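Protein FimX (Pseudomonas aeruginosa PAO1, PDB 3HV8) belongs to the EAL-domain family, and its barrel-like EAL domain holds the ligand C2E in this model. Local coordinates at residues 157-162 against 167-172. Sequence-based numbering, arbitrary orientation.
Sequences QLTQGL and CQAAIS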
loop_
_atom_site.group_PDB
_atom_site.type_symbol
_atom_site.label_atom_id
_atom_site.label_comp_id
_atom_site.label_asym_id
_atom_site.label_seq_id
_atom_site.Cartn_x
_atom_site.Cartn_y
_atom_site.Cartn_z
ATOM N N GLN A 157 -6.691 -7.110 -14.991
ATOM C CA GLN A 157 -7.667 -8.111 -14.599
ATOM C C GLN A 157 -7.899 -8.124 -13.092
ATOM O O GLN A 157 -9.027 -8.205 -12.623
ATOM C CB GLN A 157 -7.214 -9.498 -15.071
ATOM C CG GLN A 157 -7.186 -9.626 -16.586
ATOM C CD GLN A 157 -6.463 -10.875 -17.064
ATOM O OE1 GLN A 157 -5.688 -11.483 -16.323
ATOM N NE2 GLN A 157 -6.702 -11.254 -18.316
ATOM N N LEU A 158 -6.819 -8.027 -12.322
ATOM C CA LEU A 158 -6.972 -8.052 -10.874
ATOM C C LEU A 158 -7.768 -6.849 -10.378
ATOM O O LEU A 158 -8.700 -7.000 -9.608
ATOM C CB LEU A 158 -5.617 -8.107 -10.165
ATOM C CG LEU A 158 -5.704 -7.968 -8.646
ATOM C CD1 LEU A 158 -6.486 -9.111 -8.035
ATOM C CD2 LEU A 158 -4.311 -7.927 -8.044
ATOM N N THR A 159 -7.403 -5.657 -10.842
ATOM C CA THR A 159 -8.077 -4.451 -10.339
ATOM C C THR A 159 -9.548 -4.371 -10.765
ATOM O O THR A 159 -10.389 -3.912 -10.006
ATOM C CB THR A 159 -7.311 -3.136 -10.674
ATOM O OG1 THR A 159 -7.148 -2.998 -12.088
ATOM C CG2 THR A 159 -5.939 -3.142 -10.004
ATOM N N GLN A 160 -9.864 -4.886 -11.950
ATOM C CA GLN A 160 -11.259 -4.995 -12.371
ATOM C C GLN A 160 -12.011 -5.964 -11.449
ATOM O O GLN A 160 -13.134 -5.703 -11.019
ATOM C CB GLN A 160 -11.342 -5.438 -13.840
ATOM C CG GLN A 160 -11.074 -4.298 -14.829
ATOM C CD GLN A 160 -10.858 -4.750 -16.266
ATOM O OE1 GLN A 160 -10.379 -3.978 -17.098
ATOM N NE2 GLN A 160 -11.210 -5.993 -16.565
ATOM N N GLY A 161 -11.362 -7.072 -11.104
ATOM C CA GLY A 161 -11.962 -8.021 -10.181
ATOM C C GLY A 161 -12.139 -7.480 -8.769
ATOM O O GLY A 161 -13.125 -7.777 -8.086
ATOM N N LEU A 162 -11.172 -6.688 -8.303
ATOM C CA LEU A 162 -11.299 -6.060 -7.001
ATOM C C LEU A 162 -12.506 -5.131 -6.956
ATOM O O LEU A 162 -13.197 -5.058 -5.945
ATOM C CB LEU A 162 -10.021 -5.279 -6.649
ATOM C CG LEU A 162 -8.800 -6.149 -6.371
ATOM C CD1 LEU A 162 -7.552 -5.270 -6.229
ATOM C CD2 LEU A 162 -9.013 -7.003 -5.122
ATOM N N CYS A 167 -13.664 -3.810 -3.330
ATOM C CA CYS A 167 -12.406 -3.369 -2.766
ATOM C C CYS A 167 -11.901 -2.250 -3.639
ATOM O O CYS A 167 -12.384 -2.050 -4.759
ATOM C CB CYS A 167 -11.386 -4.504 -2.742
ATOM S SG CYS A 167 -11.877 -5.886 -1.695
ATOM N N GLN A 168 -10.926 -1.513 -3.136
ATOM C CA GLN A 168 -10.292 -0.472 -3.921
ATOM C C GLN A 168 -8.848 -0.838 -4.220
ATOM O O GLN A 168 -8.342 -1.856 -3.734
ATOM C CB GLN A 168 -10.339 0.840 -3.142
ATOM C CG GLN A 168 -11.745 1.446 -3.086
ATOM C CD GLN A 168 -11.800 2.660 -2.181
ATOM O OE1 GLN A 168 -11.383 2.602 -1.038
ATOM N NE2 GLN A 168 -12.340 3.758 -2.690
ATOM N N ALA A 169 -8.192 -0.030 -5.043
ATOM C CA ALA A 169 -6.798 -0.261 -5.388
ATOM C C ALA A 169 -6.006 1.030 -5.521
ATOM O O ALA A 169 -6.571 2.121 -5.739
ATOM C CB ALA A 169 -6.675 -1.117 -6.662
ATOM N N ALA A 170 -4.695 0.894 -5.373
ATOM C CA ALA A 170 -3.773 2.018 -5.427
ATOM C C ALA A 170 -2.516 1.605 -6.151
ATOM O O ALA A 170 -2.111 0.429 -6.088
ATOM C CB ALA A 170 -3.398 2.463 -4.022
ATOM N N ILE A 171 -1.880 2.547 -6.834
ATOM C CA ILE A 171 -0.529 2.331 -7.328
ATOM C C ILE A 171 0.420 3.126 -6.452
ATOM O O ILE A 171 0.196 4.322 -6.253
ATOM C CB ILE A 171 -0.363 2.806 -8.786
ATOM C CG1 ILE A 171 -1.419 2.153 -9.682
ATOM C CG2 ILE A 171 1.077 2.549 -9.273
ATOM C CD1 ILE A 171 -1.404 0.649 -9.629
ATOM N N SER A 172 1.473 2.486 -5.951
ATOM C CA SER A 172 2.463 3.164 -5.131
ATOM C C SER A 172 3.766 3.353 -5.895
ATOM O O SER A 172 3.943 2.811 -6.995
ATOM C CB SER A 172 2.723 2.384 -3.853
ATOM O OG SER A 172 3.235 1.097 -4.138
#
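In a beta-alpha-beta crossover of the TIM-barrel-like EAL domain, here its helix-to-strand return, helix 152-164 comes back against strand 168-174, the two short segments running roughly antiparallel (146°) with their axes 8.2 Å apart at closest approach. Leu162 and Cys167 close the turn: Cys167 N donates to Leu162 O over 2.9 Å, a fairly straight bond (159° at the hydrogen) whose donor is tilted well off the carbonyl plane. This links the last turn of the helix directly to the residue leading into the strand. Beside this bond, Leu162 spreads its two methyls along the strand, CD2 lying 4.2 Å from Cys167 CB and CD1 4.3 Å from Ala169 CB. CG stands anti to the carbonyl carbon (chi1 -69°), which carries the two methyls toward the strand. One turn earlier, Thr159 CG2 comes to the same alanine methyl, next to Leu162 CD1, 4.0 Å from Ala169 CB. The Thr159 hydroxyl turns elsewhere, hydrogen-bonded to Ala155 O and Thr188 N. Around this buried seam, Leu125 and Leu129 of helix 121-132 touch Leu162 and Cys167 respectively, while Phe141 of the parallel strand 139-144 packs on both and strand 191-194 flanks strand 168-174 on its other edge.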